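Local coordinates for SusD homolog (Bacteroides thetaiotaomicron, PDB 3SGH), which probably binds glycans at the outer membrane as a SusD-like lipoprotein, serving sugar uptake, at residues A117-G121 against D488-A492; I123-Q127 against A146-D150. One frame throughout, in Å; residues are numbered along the deposited sequence.

Contact 1 (A117-G121 against D488-A492)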
loop_
_atom_site.group_PDB
_atom_site.type_symbol
_atom_site.label_atom_id
_atom_site.label_comp_id
_atom_site.label_asym_id
_atom_site.label_seq_id
_atom_site.Cartn_x
_atom_site.Cartn_y
_atom_site.Cartn_z
ATOM N N ALA A 117 3.923 -6.910 8.434
ATOM C CA ALA A 117 3.324 -6.580 9.748
ATOM C C ALA A 117 1.951 -5.925 9.582
ATOM O O ALA A 117 1.034 -6.218 10.368
ATOM C CB ALA A 117 4.235 -5.651 10.592
ATOM N N SER A 118 1.811 -5.083 8.567
ATOM C CA SER A 118 0.535 -4.421 8.224
ATOM C C SER A 118 -0.513 -5.391 7.649
ATOM O O SER A 118 -1.696 -5.065 7.589
ATOM C CB SER A 118 0.785 -3.268 7.277
ATOM O OG SER A 118 1.587 -2.279 7.926
ATOM N N LEU A 119 -0.064 -6.569 7.215
ATOM C CA LEU A 119 -0.935 -7.638 6.779
ATOM C C LEU A 119 -1.365 -8.561 7.941
ATOM O O LEU A 119 -2.556 -8.772 8.134
ATOM C CB LEU A 119 -0.226 -8.465 5.692
ATOM C CG LEU A 119 -0.094 -7.785 4.325
ATOM C CD1 LEU A 119 0.890 -8.509 3.376
ATOM C CD2 LEU A 119 -1.501 -7.680 3.613
ATOM N N GLN A 120 -0.405 -9.184 8.639
ATOM C CA GLN A 120 -0.719 -10.260 9.566
ATOM C C GLN A 120 -0.524 -9.932 11.035
ATOM O O GLN A 120 -1.050 -10.625 11.888
ATOM C CB GLN A 120 0.090 -11.529 9.239
ATOM C CG GLN A 120 1.546 -11.460 9.498
ATOM C CD GLN A 120 2.180 -12.826 9.352
ATOM O OE1 GLN A 120 2.088 -13.431 8.301
ATOM N NE2 GLN A 120 2.756 -13.346 10.430
ATOM N N GLY A 121 0.208 -8.870 11.329
ATOM C CA GLY A 121 0.474 -8.492 12.711
ATOM C C GLY A 121 1.814 -9.017 13.194
ATOM O O GLY A 121 2.849 -8.719 12.574
ATOM N N ASP A 488 -8.476 -7.668 14.545
ATOM C CA ASP A 488 -7.799 -6.416 14.335
ATOM C C ASP A 488 -6.327 -6.449 14.720
ATOM O O ASP A 488 -5.922 -7.041 15.721
ATOM C CB ASP A 488 -8.536 -5.286 15.043
ATOM C CG ASP A 488 -9.628 -4.643 14.160
ATOM O OD1 ASP A 488 -9.338 -4.240 12.999
ATOM O OD2 ASP A 488 -10.792 -4.545 14.663
ATOM N N LEU A 489 -5.547 -5.767 13.886
ATOM C CA LEU A 489 -4.165 -5.459 14.188
ATOM C C LEU A 489 -4.004 -4.375 15.275
ATOM O O LEU A 489 -4.916 -3.607 15.566
ATOM C CB LEU A 489 -3.451 -5.076 12.905
ATOM C CG LEU A 489 -3.429 -6.189 11.858
ATOM C CD1 LEU A 489 -2.566 -5.812 10.661
ATOM C CD2 LEU A 489 -2.925 -7.535 12.453
ATOM N N TRP A 490 -2.785 -4.281 15.801
ATOM C CA TRP A 490 -2.501 -3.506 17.007
ATOM C C TRP A 490 -2.791 -2.003 16.776
ATOM O O TRP A 490 -3.296 -1.290 17.666
ATOM C CB TRP A 490 -1.034 -3.742 17.354
ATOM C CG TRP A 490 -0.431 -2.884 18.375
ATOM C CD1 TRP A 490 -0.670 -2.910 19.736
ATOM C CD2 TRP A 490 0.635 -1.947 18.176
ATOM N NE1 TRP A 490 0.168 -2.004 20.365
ATOM C CE2 TRP A 490 0.953 -1.398 19.424
ATOM C CE3 TRP A 490 1.327 -1.505 17.059
ATOM C CZ2 TRP A 490 1.944 -0.410 19.583
ATOM C CZ3 TRP A 490 2.304 -0.525 17.221
ATOM C CH2 TRP A 490 2.590 0.009 18.458
ATOM N N TRP A 491 -2.474 -1.549 15.573
ATOM C CA TRP A 491 -2.615 -0.158 15.171
ATOM C C TRP A 491 -3.969 0.155 14.544
ATOM O O TRP A 491 -4.267 1.330 14.325
ATOM C CB TRP A 491 -1.522 0.235 14.174
ATOM C CG TRP A 491 -1.411 -0.716 12.994
ATOM C CD1 TRP A 491 -0.572 -1.767 12.882
ATOM C CD2 TRP A 491 -2.193 -0.693 11.771
ATOM N NE1 TRP A 491 -0.763 -2.412 11.662
ATOM C CE2 TRP A 491 -1.736 -1.760 10.963
ATOM C CE3 TRP A 491 -3.189 0.146 11.270
ATOM C CZ2 TRP A 491 -2.289 -2.045 9.717
ATOM C CZ3 TRP A 491 -3.728 -0.118 10.011
ATOM C CH2 TRP A 491 -3.294 -1.210 9.259
ATOM N N ALA A 492 -4.792 -0.863 14.279
ATOM C CA ALA A 492 -6.074 -0.640 13.577
ATOM C C ALA A 492 -7.107 -0.140 14.558
ATOM O O ALA A 492 -7.030 -0.439 15.751
ATOM C CB ALA A 492 -6.581 -1.941 12.938
HETATM O O HOH W 1 0.899 -4.671 12.739
#

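Contact 2 (I123-Q127 against A146-D150)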
loop_
_atom_site.group_PDB
_atom_site.type_symbol
_atom_site.label_atom_id
_atom_site.label_comp_id
_atom_site.label_asym_id
_atom_site.label_seq_id
_atom_site.Cartn_x
_atom_site.Cartn_y
_atom_site.Cartn_z
ATOM N N ILE A 123 5.202 -10.833 13.603
ATOM C CA ILE A 123 6.105 -11.581 12.747
ATOM C C ILE A 123 7.388 -11.811 13.520
ATOM O O ILE A 123 7.720 -11.039 14.395
ATOM C CB ILE A 123 6.447 -10.783 11.468
ATOM C CG1 ILE A 123 7.071 -9.421 11.805
ATOM C CG2 ILE A 123 5.217 -10.648 10.488
ATOM C CD1 ILE A 123 7.655 -8.659 10.595
ATOM N N PRO A 124 8.185 -12.809 13.127
ATOM C CA PRO A 124 9.554 -12.860 13.640
ATOM C C PRO A 124 10.385 -11.729 13.043
ATOM O O PRO A 124 10.253 -11.422 11.837
ATOM C CB PRO A 124 10.079 -14.230 13.157
ATOM C CG PRO A 124 8.946 -14.925 12.521
ATOM C CD PRO A 124 7.889 -13.900 12.191
ATOM N N TYR A 125 11.226 -11.113 13.858
ATOM C CA TYR A 125 12.049 -10.011 13.394
ATOM C C TYR A 125 13.302 -9.899 14.278
ATOM O O TYR A 125 14.381 -10.330 13.844
ATOM C CB TYR A 125 11.219 -8.709 13.283
ATOM C CG TYR A 125 11.971 -7.547 12.657
ATOM C CD1 TYR A 125 11.945 -7.333 11.288
ATOM C CD2 TYR A 125 12.739 -6.692 13.445
ATOM C CE1 TYR A 125 12.653 -6.288 10.696
ATOM C CE2 TYR A 125 13.472 -5.629 12.841
ATOM C CZ TYR A 125 13.414 -5.461 11.464
ATOM O OH TYR A 125 14.120 -4.461 10.859
ATOM N N THR A 126 13.149 -9.441 15.511
ATOM C CA THR A 126 14.291 -9.215 16.412
ATOM C C THR A 126 15.055 -10.480 16.743
ATOM O O THR A 126 16.279 -10.442 16.891
ATOM C CB THR A 126 13.870 -8.531 17.714
ATOM O OG1 THR A 126 12.966 -9.366 18.427
ATOM C CG2 THR A 126 13.177 -7.204 17.441
ATOM N N GLN A 127 14.337 -11.596 16.807
ATOM C CA GLN A 127 14.889 -12.868 17.273
ATOM C C GLN A 127 15.344 -13.771 16.137
ATOM O O GLN A 127 15.760 -14.890 16.382
ATOM C CB GLN A 127 13.848 -13.611 18.113
ATOM C CG GLN A 127 13.376 -12.838 19.339
ATOM C CD GLN A 127 14.527 -12.353 20.173
ATOM O OE1 GLN A 127 15.209 -13.145 20.833
ATOM N NE2 GLN A 127 14.745 -11.045 20.171
ATOM N N ALA A 146 11.260 -2.010 16.794
ATOM C CA ALA A 146 12.485 -2.555 16.223
ATOM C C ALA A 146 12.744 -2.045 14.811
ATOM O O ALA A 146 13.882 -1.714 14.505
ATOM C CB ALA A 146 12.474 -4.084 16.213
HETATM N N MSE A 147 11.693 -2.000 13.975
HETATM C CA MSE A 147 11.823 -1.523 12.597
HETATM C C MSE A 147 12.168 -0.036 12.568
HETATM O O MSE A 147 13.016 0.365 11.762
HETATM C CB MSE A 147 10.592 -1.850 11.724
HETATM C CG MSE A 147 10.400 -3.298 11.485
HETATM SE SE MSE A 147 8.984 -3.669 10.230
HETATM C CE MSE A 147 7.544 -3.066 11.392
ATOM N N PHE A 148 11.558 0.789 13.423
ATOM C CA PHE A 148 11.965 2.210 13.541
ATOM C C PHE A 148 13.461 2.326 13.911
ATOM O O PHE A 148 14.193 3.128 13.330
ATOM C CB PHE A 148 11.110 2.986 14.568
ATOM C CG PHE A 148 9.758 3.451 14.050
ATOM C CD1 PHE A 148 9.686 4.463 13.115
ATOM C CD2 PHE A 148 8.567 2.863 14.500
ATOM C CE1 PHE A 148 8.493 4.905 12.614
ATOM C CE2 PHE A 148 7.354 3.314 14.024
ATOM C CZ PHE A 148 7.308 4.342 13.073
ATOM N N ASP A 149 13.895 1.507 14.870
ATOM C CA ASP A 149 15.313 1.489 15.254
ATOM C C ASP A 149 16.257 1.164 14.086
ATOM O O ASP A 149 17.283 1.835 13.902
ATOM C CB ASP A 149 15.555 0.548 16.445
ATOM C CG ASP A 149 14.846 1.015 17.722
ATOM O OD1 ASP A 149 14.449 2.190 17.811
ATOM O OD2 ASP A 149 14.678 0.171 18.638
ATOM N N ASP A 150 15.925 0.145 13.294
ATOM C CA ASP A 150 16.800 -0.260 12.212
ATOM C C ASP A 150 16.767 0.814 11.118
ATOM O O ASP A 150 17.782 1.143 10.497
ATOM C CB ASP A 150 16.369 -1.614 11.675
ATOM C CG ASP A 150 16.778 -2.775 12.606
ATOM O OD1 ASP A 150 17.680 -2.596 13.453
ATOM O OD2 ASP A 150 16.215 -3.871 12.455
#

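Contact 1 (A117-G121 against D488-A492)
L489 enters the contact directly after D488, whose carboxylate is salt-bridged to R455 and R452, and straddles the C-terminal turn of helix 100-120 with its two methyl groups. With CG anti to the carbonyl carbon (chi1 -61°), the isobutyl branch runs in toward the helix. CD1 settles among its last carbonyls, 3.3 Å from S118 O and 3.6 Å from A117 O, while CD2 lies 3.5 Å from CA of G121. These are van der Waals contacts, and the carbonyls have polar partners of their own: A117 O accepts from the backbone N of G121, S118 O from guanidinium NH2 of R430, and Q120 O from that of R456. G121, the first residue beyond the helix, leaves helical geometry with a positive phi of 96°; a CB here would run into CD2 of L489 and into the preceding carbonyl oxygen. The loop after helix 468-477 packs against the end of helix 100-120, in a largely helical protein consistent with the alpha-alpha superhelix of SusD-like proteins. W490 sends its indole away from the helix, and its backbone N is bonded to E140. A type I turn from L489 to A492, closed by A492 N to L489 O at 3.0 Å, then brings W491 back. The W491 side chain, with CG between N and the carbonyl carbon (chi1 52°), presents its ring edge: CZ2 is 3.7 Å from S118 O, which lies in the indole plane. At the same edge one water donates to A117 O at 2.8 Å and accepts a weak bond from W491 NE1 at 3.0 Å, joining the segments through solvent. CB of L489 lies 3.9 Å above the W491 indole plane, and CB of A492 is on the same face, both offset toward the rim.

Contact 2 (I123-Q127 against A146-D150)
Y125 and D150 approach from opposite directions and meet hydroxyl to carboxylate. OH of Y125 donates over 2.7 Å to OD2 of D150, which accepts with its anti lone pair, pointing away from the other carboxylate oxygen; OD2 stands at the ring edge, near its plane, with the carboxylate plane turned 38° from that of the ring. The torsion that sets CG of Y125 anti to N (chi1 -174°) carries the ring to helix 140-162. There M147, a selenomethionine, crosses it obliquely: its CG sits over one face in a CH-pi contact, 4.0 Å from the Y125 ring centroid, while SE stands 5.0 Å from that centroid in an oblique Met-aromatic contact. CB of A146 comes in at a slant, 3.8 Å from CD2 of Y125, and is pressed more tightly by T126, whose CG2 is 3.4 Å away; the hydroxyl of T126 is bonded to D138. R109 makes a cation-pi contact with the Y125 ring and a weak, long ion pair with D150. A phenylalanine at Y125 could keep the contacts to A146 and M147, but would probably leave OD2 of D150 without its hydroxyl donor. A146, M147 and D150 lie on one side of the helix, and the loop between two consecutive helices is fastened onto the second, consistent with the helical hairpins of the TPR clan, to which SusD proteins belong.

Helices 100-120 and 140-162 follow each other in the chain, and both contacts draw on this pair. Contact 1 lies at the end of the first helix; contact 2 ties the loop between them to the second. Their centres are about 15 Å apart, and they touch where A117 CB approaches M147 CE at 4.3 Å. Helix 140-162 also reaches contact 1, through W144 against A117 and S118 and E140 against L489. Contact 1 is the deeper, its centre about 13 Å from the chain centre against about 20 Å for contact 2. Both lie on the same side of the chain's centre.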